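Local coordinates for dihydropyrimidinase (Brevibacillus agri, PDB 3SFW), which hydrolyses the cyclic amide bond of dihydropyrimidines, opening their ring, probably with the help of the two zinc ions it binds, at residues 59-64 against 87-92; 93-98 against 122-127; 99-104 against 134-139; 178-183 against 233-238. All blocks are in the same frame, centred on the assembly; numbering follows the deposited sequence.

Interaction 1. Residues 59-64 against 87-92; sequences THLDMP and TSIVDF. With ZN (zinc ion), chain F.
Asp91 and Thr59 meet because their first torsions turn both polar groups toward each other: CG of Asp91 lies anti to its backbone N (chi1 -165°), and OG1 of Thr59 lies between its backbone N and carbonyl carbon (chi1 66°). The hydroxyl donates to Asp91 OD2 over 2.8 Å, arriving on the anti side and 24° out of the carboxylate plane. The syn lone pair of that oxygen takes an almost straight bond from Leu61 N, also 2.8 Å from Asp91 OD2. One oxygen thus grips the chain before and after His60, while OD1 accepts from Trp108 NE1 and from a water that also donates to Leu61 O. An alanine in place of Asp91 would probably leave the Thr59 hydroxyl and the Leu61 N-H without their acceptor and give the turn that carries His60 room to shift.

The backbones pair in parallel, Phe92 N donating to Thr59 O at 3.2 Å, and the tips of Leu61 and Ile89 meet through CD1 on CD1 at 3.6 Å. Nearer the metal, the His60 and Phe92 rings are nearly parallel but slid apart, with His60 CE1 3.3 Å from Phe92 CD1. His60 ND1 donates in its ring plane to a water that in turn donates to Phe92 O, which fixes the ring's rotation and leaves His60 NE2 to bind zinc at 2.1 Å. His58, the carboxylated Lys150 and Asp315 complete that metal's protein ligands: the example is the His-X-His motif closing a barrel strand, a signature of metal-dependent amidohydrolases.

Interaction 2. Residues 93-98 against 122-127; sequences CLTSKG and FHLMVS
Cys93 and Leu124 sit opposite each other where two parallel strands run out, and from here the contact passes from close packing to solvent. At the buried end the backbones are locked together: Cys93 N donates to His123 O, and Met125 N gives Cys93 O a nearly straight bond, each 2.9 Å long. CD1 of Leu124 fits between Cys93 SG, at 3.7 Å, and the methyl CG2 of Thr95, at 3.6 Å; Leu124 and Thr95 cross at about a right angle. Ala104 and Trp108 of helix 101-112 lie against Cys93 as well.

Past the last strand pairing, side chains take over the bonding. The extended Met125 chain brings its sulfur to the backbone of Thr95, whose N-H points at it in a weak bond, Thr95 N to Met125 SD 3.6 Å. The Thr95 hydroxyl donates to Met125 O from above the carbonyl plane, OG1 to O 2.9 Å, and accepts in turn from Ser127 OG at 3.1 Å. To reach it, Ser127 OG takes up an unusual torsion that almost eclipses its own backbone N (chi1 6°).

The loose side begins at Lys97. Its CG merely brushes Ser127 CB at 3.9 Å, and its ammonium end, in an exposed residue, donates to a water lying close to Ser127 O. The chemistry therefore changes along the contact: buried main-chain polar atoms are paired directly, a short relay from Ser127 through Thr95 to Met125 O takes over where the strand pairing ends, and the charged group meets water, with Asp128 beside the lysine side chain, consistent with a strand end opening into a surface loop.

Interaction 3. Residues 99-104 against 134-139; sequences ESLHSA and LEELES
Glu136 reaches across from helix 131-142 to the first turn of helix 101-112, two of the helices packed outside the barrel strands, where Ser100 is the N-cap: its OG accepts from Ser103 N at 2.9 Å. The contact is a worked example of a carboxylate from one helix accepting from the N-H groups of the first turn of another.

The glutamate leaves its backbone with CG anti to the N (chi1 -151°) and then runs out extended. Its CB lies 3.9 Å from Leu101 CD1, at the apolar base of the contact. CG comes next to the imidazole of His102, at the ring edge and in its plane; the two side chains slide past each other in opposite directions, with ring and carboxylate nearly coplanar. CD lies 3.4 Å from Leu101 N. Of the two oxygens, OE1 accepts from Leu101 N at 3.0 Å, on the syn side and 31° out of the carboxylate plane, and it also rests 3.4 Å from Leu101 CG. OE2 is directed to His102 N, but it is modelled too near the ring for its exact place to be trusted.

A negative group at this helix start would be favoured by the partial positive charge of the first turn, so the glutamate is likely to remain ionised. Farther along helix 131-142, Ser139 OG takes a weak, strongly bent bond from His102 NE2. Beneath the polar layer Leu101 and Leu137 close the interface, Leu137 also touching Arg172 and Leu176 of helix 163-176; the two leucines meet with CD1 of Leu101 3.6 Å from CD2 of Leu137.

Interaction 4. Residues 178-183 against 233-238; sequences ALVQVH and AQLYVV. With ZN (zinc ion), chain D.
Val180 and Leu235 face each other in a parallel pairing whose main-chain groups are used in strict alternation. Val180 N donates to Gln234 O at 3.3 Å, and Val180 O accepts from Tyr236 N at 2.8 Å. One step on, Tyr236 O takes the N-H of Val182, and Val182 O takes that of Val238, Val238 N to Val182 O being 3.1 Å. On its other edge the segment 178-183 has backbone bonds to Leu149 and Val151.

At the Ala178 end of the contact, Ala178 O has two donors. One is Gln234 NE2, 3.0 Å away, in a nearly straight bond lying in the plane of its own amide but 49° out of the carbonyl plane; the other is a water that accepts from Gln234 N. A bend at chi2 (-95°) turns CD back to the side of this carbonyl. An alanine in place of Gln234 would probably cost Ala178 O its amide donor, leaving the water of the two, and lose the packing of Gln234 CG, 4.0 Å from Leu179 CD1.

Tyr236 lies alongside Gln181, its hydroxyl bonded to Glu262 and Thr311. His183 NE2 is bonded to Glu185, which leaves ND1 to bind zinc at 2.2 Å with two waters, His239 and the carboxylated Lys150. Adjacent parallel strands joined through helices, with metal ligands at their C-terminal ends, are the beta-alpha-beta arrangement of the TIM-barrel amidohydrolases.

Taken together, three of the four contacts lie in the barrel wall, and the first and last each hold a zinc ligand. Interaction 1 comes first along the chain and interaction 4 last, whereas the segments of interactions 2 and 3 alternate. Strand 86-93 joins interactions 1 and 2, whose centres lie about 13 Å apart, with a probable hydrogen bond from His123 N to Asp91 O between them. Interaction 3, centred about 9 Å from interaction 2, belongs to the outer helices that follow these strands, and Leu124 CD2 meets Leu101 CD1. Interaction 4 returns to the wall, Gln181 OE1 touching both Phe92 and His123. Strand ends thus carry the metals, while helices cover the outside.

Interaction 1. Residues 59-64 against 87-92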
loop_
_atom_site.group_PDB
_atom_site.type_symbol
_atom_site.label_atom_id
_atom_site.label_comp_id
_atom_site.label_asym_id
_atom_site.label_seq_id
_atom_site.Cartn_x
_atom_site.Cartn_y
_atom_site.Cartn_z
ATOM N N THR A 59 -21.318 24.720 -4.617
ATOM C CA THR A 59 -21.469 26.028 -5.310
ATOM C C THR A 59 -21.119 27.185 -4.377
ATOM O O THR A 59 -21.158 27.040 -3.156
ATOM C CB THR A 59 -22.886 26.236 -5.887
ATOM O OG1 THR A 59 -23.854 26.330 -4.826
ATOM C CG2 THR A 59 -23.290 24.986 -6.763
ATOM N N HIS A 60 -20.731 28.310 -4.974
ATOM C CA HIS A 60 -20.358 29.517 -4.246
ATOM C C HIS A 60 -21.010 30.730 -4.928
ATOM O O HIS A 60 -20.322 31.544 -5.588
ATOM C CB HIS A 60 -18.824 29.694 -4.248
ATOM C CG HIS A 60 -18.095 28.564 -3.588
ATOM N ND1 HIS A 60 -18.025 28.434 -2.216
ATOM C CD2 HIS A 60 -17.452 27.493 -4.109
ATOM C CE1 HIS A 60 -17.304 27.362 -1.915
ATOM N NE2 HIS A 60 -16.970 26.755 -3.051
ATOM N N LEU A 61 -22.338 30.817 -4.836
ATOM C CA LEU A 61 -23.033 31.924 -5.507
ATOM C C LEU A 61 -22.996 33.186 -4.616
ATOM O O LEU A 61 -23.191 33.108 -3.388
ATOM C CB LEU A 61 -24.496 31.522 -5.761
ATOM C CG LEU A 61 -24.683 30.206 -6.530
ATOM C CD1 LEU A 61 -26.180 30.008 -6.867
ATOM C CD2 LEU A 61 -23.866 30.265 -7.860
ATOM N N ASP A 62 -22.815 34.358 -5.244
ATOM C CA ASP A 62 -22.757 35.622 -4.522
ATOM C C ASP A 62 -21.799 35.574 -3.350
ATOM O O ASP A 62 -22.130 36.020 -2.228
ATOM C CB ASP A 62 -24.157 36.031 -4.039
ATOM C CG ASP A 62 -24.280 37.537 -3.783
ATOM O OD1 ASP A 62 -23.723 38.351 -4.561
ATOM O OD2 ASP A 62 -24.953 37.900 -2.796
ATOM N N MET A 63 -20.646 34.967 -3.568
ATOM C CA MET A 63 -19.704 34.721 -2.485
ATOM C C MET A 63 -18.667 35.852 -2.430
ATOM O O MET A 63 -17.987 36.129 -3.416
ATOM C CB MET A 63 -18.952 33.412 -2.772
ATOM C CG MET A 63 -17.884 33.071 -1.684
ATOM S SD MET A 63 -16.606 32.031 -2.434
ATOM C CE MET A 63 -15.634 31.527 -1.061
ATOM N N PRO A 64 -18.463 36.439 -1.255
ATOM C CA PRO A 64 -17.332 37.386 -1.124
ATOM C C PRO A 64 -16.001 36.641 -1.002
ATOM O O PRO A 64 -15.836 35.824 -0.084
ATOM C CB PRO A 64 -17.643 38.119 0.200
ATOM C CG PRO A 64 -18.431 37.086 1.022
ATOM C CD PRO A 64 -19.189 36.213 0.018
ATOM N N THR A 87 -30.939 20.623 -10.986
ATOM C CA THR A 87 -32.169 21.099 -10.386
ATOM C C THR A 87 -32.087 21.464 -8.874
ATOM O O THR A 87 -33.067 22.012 -8.308
ATOM C CB THR A 87 -33.345 20.113 -10.634
ATOM O OG1 THR A 87 -32.947 18.811 -10.202
ATOM C CG2 THR A 87 -33.701 20.044 -12.116
ATOM N N SER A 88 -30.990 21.077 -8.191
ATOM C CA SER A 88 -30.782 21.471 -6.794
ATOM C C SER A 88 -29.318 21.785 -6.620
ATOM O O SER A 88 -28.456 21.158 -7.281
ATOM C CB SER A 88 -31.141 20.287 -5.865
ATOM O OG SER A 88 -32.532 20.218 -5.771
ATOM N N ILE A 89 -29.011 22.738 -5.740
ATOM C CA ILE A 89 -27.644 23.024 -5.380
ATOM C C ILE A 89 -27.488 23.027 -3.875
ATOM O O ILE A 89 -28.483 23.184 -3.130
ATOM C CB ILE A 89 -27.172 24.454 -5.889
ATOM C CG1 ILE A 89 -28.045 25.572 -5.274
ATOM C CG2 ILE A 89 -27.223 24.533 -7.431
ATOM C CD1 ILE A 89 -27.469 26.955 -5.542
ATOM N N VAL A 90 -26.245 22.868 -3.418
ATOM C CA VAL A 90 -25.979 23.039 -2.003
ATOM C C VAL A 90 -24.789 23.959 -1.922
ATOM O O VAL A 90 -23.678 23.633 -2.437
ATOM C CB VAL A 90 -25.704 21.698 -1.260
ATOM C CG1 VAL A 90 -25.803 21.947 0.273
ATOM C CG2 VAL A 90 -26.769 20.610 -1.691
ATOM N N ASP A 91 -25.055 25.162 -1.406
ATOM C CA ASP A 91 -24.089 26.266 -1.455
ATOM C C ASP A 91 -23.385 26.445 -0.102
ATOM O O ASP A 91 -23.976 26.207 0.950
ATOM C CB ASP A 91 -24.886 27.539 -1.804
ATOM C CG ASP A 91 -23.998 28.681 -2.255
ATOM O OD1 ASP A 91 -23.572 29.460 -1.386
ATOM O OD2 ASP A 91 -23.732 28.763 -3.495
ATOM N N PHE A 92 -22.121 26.878 -0.125
ATOM C CA PHE A 92 -21.381 27.120 1.119
ATOM C C PHE A 92 -21.667 28.471 1.798
ATOM O O PHE A 92 -21.156 29.535 1.369
ATOM C CB PHE A 92 -19.867 26.953 0.846
ATOM C CG PHE A 92 -19.477 25.528 0.584
ATOM C CD1 PHE A 92 -19.372 25.032 -0.716
ATOM C CD2 PHE A 92 -19.206 24.686 1.634
ATOM C CE1 PHE A 92 -19.019 23.735 -0.961
ATOM C CE2 PHE A 92 -18.872 23.352 1.402
ATOM C CZ PHE A 92 -18.804 22.870 0.087
HETATM ZN ZN ZN F . -15.350 25.401 -3.138
HETATM O O HOH W 1 -19.405 30.314 -0.587
HETATM O O HOH W 2 -21.745 31.386 -1.710
#

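Interaction 2. Residues 93-98 against 122-127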
loop_
_atom_site.group_PDB
_atom_site.type_symbol
_atom_site.label_atom_id
_atom_site.label_comp_id
_atom_site.label_asym_id
_atom_site.label_seq_id
_atom_site.Cartn_x
_atom_site.Cartn_y
_atom_site.Cartn_z
ATOM N N CYS A 93 -22.324 28.384 2.945
ATOM C CA CYS A 93 -22.519 29.554 3.819
ATOM C C CYS A 93 -21.243 29.811 4.631
ATOM O O CYS A 93 -20.802 28.970 5.460
ATOM C CB CYS A 93 -23.704 29.263 4.743
ATOM S SG CYS A 93 -23.927 30.551 6.006
ATOM N N LEU A 94 -20.601 30.949 4.372
ATOM C CA LEU A 94 -19.333 31.245 5.025
ATOM C C LEU A 94 -19.572 31.931 6.356
ATOM O O LEU A 94 -20.546 32.659 6.516
ATOM C CB LEU A 94 -18.498 32.162 4.152
ATOM C CG LEU A 94 -18.282 31.650 2.737
ATOM C CD1 LEU A 94 -17.342 32.665 2.014
ATOM C CD2 LEU A 94 -17.653 30.216 2.728
ATOM N N THR A 95 -18.638 31.740 7.271
ATOM C CA THR A 95 -18.720 32.374 8.601
ATOM C C THR A 95 -17.407 33.103 8.911
ATOM O O THR A 95 -16.381 32.861 8.285
ATOM C CB THR A 95 -18.947 31.323 9.692
ATOM O OG1 THR A 95 -17.852 30.378 9.698
ATOM C CG2 THR A 95 -20.239 30.587 9.446
ATOM N N SER A 96 -17.455 34.011 9.879
ATOM C CA SER A 96 -16.238 34.670 10.360
ATOM C C SER A 96 -16.124 34.491 11.876
ATOM O O SER A 96 -17.129 34.361 12.565
ATOM C CB SER A 96 -16.233 36.165 9.972
ATOM O OG SER A 96 -17.413 36.821 10.420
ATOM N N LYS A 97 -14.903 34.434 12.388
ATOM C CA LYS A 97 -14.723 34.245 13.830
ATOM C C LYS A 97 -15.389 35.362 14.594
ATOM O O LYS A 97 -15.468 36.493 14.117
ATOM C CB LYS A 97 -13.251 34.173 14.197
ATOM C CG LYS A 97 -12.596 32.891 13.784
ATOM C CD LYS A 97 -11.109 33.034 13.861
ATOM C CE LYS A 97 -10.436 32.195 12.798
ATOM N NZ LYS A 97 -9.048 31.879 13.215
ATOM N N GLY A 98 -15.944 35.020 15.751
ATOM C CA GLY A 98 -16.627 36.002 16.579
ATOM C C GLY A 98 -18.038 36.350 16.144
ATOM O O GLY A 98 -18.730 37.063 16.858
ATOM N N PHE A 122 -27.938 24.658 2.121
ATOM C CA PHE A 122 -26.665 25.235 2.512
ATOM C C PHE A 122 -25.806 24.224 3.264
ATOM O O PHE A 122 -26.301 23.507 4.139
ATOM C CB PHE A 122 -26.870 26.460 3.443
ATOM C CG PHE A 122 -27.630 27.598 2.801
ATOM C CD1 PHE A 122 -27.372 27.998 1.470
ATOM C CD2 PHE A 122 -28.607 28.272 3.532
ATOM C CE1 PHE A 122 -28.118 28.950 0.868
ATOM C CE2 PHE A 122 -29.387 29.267 2.910
ATOM C CZ PHE A 122 -29.121 29.631 1.609
ATOM N N HIS A 123 -24.479 24.286 3.030
ATOM C CA HIS A 123 -23.487 23.783 4.013
ATOM C C HIS A 123 -23.069 24.949 4.919
ATOM O O HIS A 123 -23.206 26.106 4.541
ATOM C CB HIS A 123 -22.203 23.260 3.320
ATOM C CG HIS A 123 -22.444 22.447 2.089
ATOM N ND1 HIS A 123 -22.932 21.142 2.117
ATOM C CD2 HIS A 123 -22.171 22.728 0.789
ATOM C CE1 HIS A 123 -22.939 20.675 0.876
ATOM N NE2 HIS A 123 -22.559 21.648 0.051
ATOM N N LEU A 124 -22.399 24.658 6.025
ATOM C CA LEU A 124 -21.921 25.770 6.913
ATOM C C LEU A 124 -20.426 25.659 7.162
ATOM O O LEU A 124 -19.943 24.619 7.647
ATOM C CB LEU A 124 -22.657 25.702 8.261
ATOM C CG LEU A 124 -22.276 26.837 9.223
ATOM C CD1 LEU A 124 -22.790 28.172 8.648
ATOM C CD2 LEU A 124 -22.971 26.539 10.555
ATOM N N MET A 125 -19.691 26.724 6.836
ATOM C CA MET A 125 -18.248 26.833 7.177
ATOM C C MET A 125 -18.029 26.925 8.684
ATOM O O MET A 125 -18.728 27.672 9.364
ATOM C CB MET A 125 -17.673 28.064 6.510
ATOM C CG MET A 125 -16.247 28.397 7.007
ATOM S SD MET A 125 -15.802 29.942 6.113
ATOM C CE MET A 125 -14.403 30.426 7.156
ATOM N N VAL A 126 -17.100 26.147 9.211
ATOM C CA VAL A 126 -16.666 26.305 10.641
ATOM C C VAL A 126 -15.236 26.857 10.626
ATOM O O VAL A 126 -14.358 26.264 9.981
ATOM C CB VAL A 126 -16.750 24.967 11.415
ATOM C CG1 VAL A 126 -16.308 25.125 12.874
ATOM C CG2 VAL A 126 -18.188 24.444 11.369
ATOM N N SER A 127 -15.052 28.057 11.199
ATOM C CA SER A 127 -13.709 28.723 11.248
ATOM C C SER A 127 -13.026 28.369 12.545
ATOM O O SER A 127 -11.812 28.444 12.636
ATOM C CB SER A 127 -13.794 30.274 11.172
ATOM O OG SER A 127 -15.149 30.770 11.218
HETATM O O HOH W 3 -9.375 29.355 12.276
#

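Interaction 3. Residues 99-104 against 134-139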
loop_
_atom_site.group_PDB
_atom_site.type_symbol
_atom_site.label_atom_id
_atom_site.label_comp_id
_atom_site.label_asym_id
_atom_site.label_seq_id
_atom_site.Cartn_x
_atom_site.Cartn_y
_atom_site.Cartn_z
ATOM N N GLU A 99 -18.451 35.896 14.954
ATOM C CA GLU A 99 -19.835 36.093 14.479
ATOM C C GLU A 99 -20.634 34.799 14.760
ATOM O O GLU A 99 -20.092 33.696 14.623
ATOM C CB GLU A 99 -19.823 36.400 12.966
ATOM C CG GLU A 99 -21.211 36.555 12.334
ATOM C CD GLU A 99 -21.287 36.179 10.816
ATOM O OE1 GLU A 99 -20.415 35.402 10.318
ATOM O OE2 GLU A 99 -22.291 36.597 10.162
ATOM N N SER A 100 -21.881 34.911 15.203
ATOM C CA SER A 100 -22.659 33.677 15.427
ATOM C C SER A 100 -22.831 32.929 14.111
ATOM O O SER A 100 -22.902 33.540 13.029
ATOM C CB SER A 100 -24.000 33.963 16.040
ATOM O OG SER A 100 -24.942 34.391 15.083
ATOM N N LEU A 101 -22.945 31.615 14.206
ATOM C CA LEU A 101 -23.261 30.794 13.031
ATOM C C LEU A 101 -24.624 31.193 12.492
ATOM O O LEU A 101 -24.844 31.179 11.297
ATOM C CB LEU A 101 -23.289 29.308 13.421
ATOM C CG LEU A 101 -21.995 28.730 14.021
ATOM C CD1 LEU A 101 -22.196 27.264 14.364
ATOM C CD2 LEU A 101 -20.812 28.905 13.024
ATOM N N HIS A 102 -25.586 31.475 13.383
ATOM C CA HIS A 102 -26.932 31.737 12.920
ATOM C C HIS A 102 -27.048 33.030 12.140
ATOM O O HIS A 102 -27.885 33.129 11.269
ATOM C CB HIS A 102 -27.960 31.739 14.077
ATOM C CG HIS A 102 -28.270 30.360 14.629
ATOM N ND1 HIS A 102 -29.413 29.650 14.305
ATOM C CD2 HIS A 102 -27.533 29.541 15.420
ATOM C CE1 HIS A 102 -29.402 28.486 14.948
ATOM N NE2 HIS A 102 -28.301 28.427 15.679
ATOM N N SER A 103 -26.204 34.014 12.456
ATOM C CA SER A 103 -26.221 35.259 11.696
ATOM C C SER A 103 -25.749 35.010 10.271
ATOM O O SER A 103 -26.267 35.573 9.357
ATOM C CB SER A 103 -25.402 36.376 12.365
ATOM O OG SER A 103 -24.040 36.017 12.478
ATOM N N ALA A 104 -24.763 34.150 10.109
ATOM C CA ALA A 104 -24.246 33.863 8.741
ATOM C C ALA A 104 -25.341 33.129 7.971
ATOM O O ALA A 104 -25.594 33.422 6.788
ATOM C CB ALA A 104 -22.954 33.014 8.841
ATOM N N LEU A 134 -19.763 25.204 19.244
ATOM C CA LEU A 134 -20.133 23.806 19.377
ATOM C C LEU A 134 -21.576 23.693 19.891
ATOM O O LEU A 134 -22.367 22.862 19.424
ATOM C CB LEU A 134 -19.156 23.094 20.305
ATOM C CG LEU A 134 -17.727 22.955 19.728
ATOM C CD1 LEU A 134 -16.918 22.171 20.750
ATOM C CD2 LEU A 134 -17.719 22.198 18.379
ATOM N N GLU A 135 -21.943 24.583 20.812
ATOM C CA GLU A 135 -23.316 24.572 21.346
ATOM C C GLU A 135 -24.313 24.965 20.272
ATOM O O GLU A 135 -25.372 24.335 20.118
ATOM C CB GLU A 135 -23.456 25.510 22.575
ATOM C CG GLU A 135 -22.499 25.152 23.725
ATOM C CD GLU A 135 -23.185 25.008 25.105
ATOM O OE1 GLU A 135 -22.532 24.453 26.037
ATOM O OE2 GLU A 135 -24.347 25.482 25.271
ATOM N N GLU A 136 -23.942 25.958 19.477
ATOM C CA GLU A 136 -24.793 26.476 18.426
ATOM C C GLU A 136 -25.102 25.446 17.353
ATOM O O GLU A 136 -26.161 25.503 16.712
ATOM C CB GLU A 136 -24.117 27.688 17.777
ATOM C CG GLU A 136 -25.064 28.636 17.249
ATOM C CD GLU A 136 -24.478 29.939 16.722
ATOM O OE1 GLU A 136 -23.270 30.257 16.815
ATOM O OE2 GLU A 136 -25.287 30.611 16.115
ATOM N N LEU A 137 -24.168 24.522 17.129
ATOM C CA LEU A 137 -24.337 23.534 16.040
ATOM C C LEU A 137 -25.552 22.639 16.242
ATOM O O LEU A 137 -26.093 22.091 15.289
ATOM C CB LEU A 137 -23.057 22.693 15.872
ATOM C CG LEU A 137 -21.926 23.444 15.151
ATOM C CD1 LEU A 137 -20.656 22.613 15.216
ATOM C CD2 LEU A 137 -22.368 23.699 13.681
ATOM N N GLU A 138 -26.002 22.475 17.493
ATOM C CA GLU A 138 -27.165 21.605 17.708
ATOM C C GLU A 138 -28.422 22.052 16.972
ATOM O O GLU A 138 -29.016 21.288 16.185
ATOM C CB GLU A 138 -27.447 21.377 19.209
ATOM C CG GLU A 138 -28.549 20.344 19.411
ATOM C CD GLU A 138 -28.782 20.043 20.880
ATOM O OE1 GLU A 138 -28.863 21.005 21.681
ATOM O OE2 GLU A 138 -28.795 18.853 21.234
ATOM N N SER A 139 -28.778 23.331 17.095
ATOM C CA SER A 139 -29.960 23.795 16.344
ATOM C C SER A 139 -29.635 23.987 14.888
ATOM O O SER A 139 -30.518 23.899 14.045
ATOM C CB SER A 139 -30.511 25.086 16.953
ATOM O OG SER A 139 -29.553 26.119 16.850
#

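Interaction 4. Residues 178-183 against 233-238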
loop_
_atom_site.group_PDB
_atom_site.type_symbol
_atom_site.label_atom_id
_atom_site.label_comp_id
_atom_site.label_asym_id
_atom_site.label_seq_id
_atom_site.Cartn_x
_atom_site.Cartn_y
_atom_site.Cartn_z
ATOM N N ALA A 178 -23.775 15.039 11.621
ATOM C CA ALA A 178 -23.386 15.859 10.479
ATOM C C ALA A 178 -22.252 15.203 9.726
ATOM O O ALA A 178 -21.400 14.537 10.324
ATOM C CB ALA A 178 -22.953 17.289 10.935
ATOM N N LEU A 179 -22.163 15.550 8.446
ATOM C CA LEU A 179 -21.021 15.142 7.593
ATOM C C LEU A 179 -20.036 16.333 7.583
ATOM O O LEU A 179 -20.478 17.490 7.492
ATOM C CB LEU A 179 -21.559 14.941 6.160
ATOM C CG LEU A 179 -20.523 14.554 5.083
ATOM C CD1 LEU A 179 -19.878 13.239 5.428
ATOM C CD2 LEU A 179 -21.281 14.475 3.779
ATOM N N VAL A 180 -18.745 16.058 7.779
ATOM C CA VAL A 180 -17.715 17.120 7.739
ATOM C C VAL A 180 -17.075 17.060 6.344
ATOM O O VAL A 180 -16.578 16.024 5.941
ATOM C CB VAL A 180 -16.652 16.937 8.831
ATOM C CG1 VAL A 180 -15.550 18.018 8.676
ATOM C CG2 VAL A 180 -17.305 17.117 10.225
ATOM N N GLN A 181 -17.079 18.213 5.668
ATOM C CA GLN A 181 -16.421 18.407 4.388
ATOM C C GLN A 181 -15.076 19.067 4.640
ATOM O O GLN A 181 -15.002 19.980 5.460
ATOM C CB GLN A 181 -17.234 19.350 3.567
ATOM C CG GLN A 181 -18.562 18.753 3.102
ATOM C CD GLN A 181 -19.481 19.839 2.630
ATOM O OE1 GLN A 181 -19.794 19.952 1.416
ATOM N NE2 GLN A 181 -19.885 20.650 3.528
ATOM N N VAL A 182 -14.035 18.661 3.908
ATOM C CA VAL A 182 -12.803 19.440 3.945
ATOM C C VAL A 182 -12.373 19.920 2.574
ATOM O O VAL A 182 -12.347 19.142 1.645
ATOM C CB VAL A 182 -11.660 18.620 4.589
ATOM C CG1 VAL A 182 -10.354 19.173 4.252
ATOM C CG2 VAL A 182 -11.867 18.524 6.108
ATOM N N HIS A 183 -11.821 21.140 2.531
ATOM C CA HIS A 183 -10.918 21.583 1.460
ATOM C C HIS A 183 -9.510 21.188 1.923
ATOM O O HIS A 183 -8.966 21.811 2.851
ATOM C CB HIS A 183 -10.986 23.139 1.271
ATOM C CG HIS A 183 -9.983 23.661 0.275
ATOM N ND1 HIS A 183 -10.341 24.290 -0.906
ATOM C CD2 HIS A 183 -8.623 23.593 0.275
ATOM C CE1 HIS A 183 -9.239 24.621 -1.566
ATOM N NE2 HIS A 183 -8.188 24.192 -0.884
ATOM N N ALA A 233 -15.780 9.429 12.890
ATOM C CA ALA A 233 -16.771 10.354 12.314
ATOM C C ALA A 233 -16.958 10.051 10.822
ATOM O O ALA A 233 -16.645 8.941 10.357
ATOM C CB ALA A 233 -16.302 11.796 12.534
ATOM N N GLN A 234 -17.544 10.990 10.076
ATOM C CA GLN A 234 -17.700 10.757 8.625
ATOM C C GLN A 234 -17.201 11.984 7.864
ATOM O O GLN A 234 -17.447 13.112 8.284
ATOM C CB GLN A 234 -19.158 10.450 8.251
ATOM C CG GLN A 234 -20.217 11.404 8.924
ATOM C CD GLN A 234 -20.787 10.793 10.233
ATOM O OE1 GLN A 234 -20.656 9.595 10.493
ATOM N NE2 GLN A 234 -21.376 11.638 11.079
ATOM N N LEU A 235 -16.446 11.754 6.777
ATOM C CA LEU A 235 -15.677 12.814 6.132
ATOM C C LEU A 235 -16.025 12.821 4.666
ATOM O O LEU A 235 -16.171 11.755 4.057
ATOM C CB LEU A 235 -14.155 12.521 6.257
ATOM C CG LEU A 235 -13.238 13.576 5.581
ATOM C CD1 LEU A 235 -13.235 14.878 6.479
ATOM C CD2 LEU A 235 -11.810 13.021 5.530
ATOM N N TYR A 236 -16.145 14.016 4.098
ATOM C CA TYR A 236 -16.349 14.177 2.662
ATOM C C TYR A 236 -15.280 15.131 2.129
ATOM O O TYR A 236 -15.202 16.256 2.522
ATOM C CB TYR A 236 -17.756 14.720 2.423
ATOM C CG TYR A 236 -18.131 14.977 0.977
ATOM C CD1 TYR A 236 -17.718 16.151 0.326
ATOM C CD2 TYR A 236 -19.072 14.151 0.333
ATOM C CE1 TYR A 236 -18.184 16.468 -0.973
ATOM C CE2 TYR A 236 -19.516 14.419 -0.963
ATOM C CZ TYR A 236 -19.066 15.565 -1.613
ATOM O OH TYR A 236 -19.633 15.925 -2.820
ATOM N N VAL A 237 -14.385 14.610 1.313
ATOM C CA VAL A 237 -13.287 15.401 0.792
ATOM C C VAL A 237 -13.753 16.073 -0.494
ATOM O O VAL A 237 -14.024 15.389 -1.498
ATOM C CB VAL A 237 -12.043 14.520 0.481
ATOM C CG1 VAL A 237 -10.838 15.449 0.064
ATOM C CG2 VAL A 237 -11.669 13.633 1.709
ATOM N N VAL A 238 -13.814 17.415 -0.515
ATOM C CA VAL A 238 -14.353 18.093 -1.713
ATOM C C VAL A 238 -13.204 18.210 -2.739
ATOM O O VAL A 238 -12.034 18.059 -2.384
ATOM C CB VAL A 238 -14.901 19.537 -1.430
ATOM C CG1 VAL A 238 -15.971 19.511 -0.306
ATOM C CG2 VAL A 238 -13.756 20.489 -1.014
HETATM ZN ZN ZN D . -12.224 24.557 -2.011
HETATM O O HOH W 4 -18.616 13.751 10.766
HETATM O O HOH W 5 -12.517 26.590 -1.558
HETATM O O HOH W 6 -11.225 25.780 -3.596
#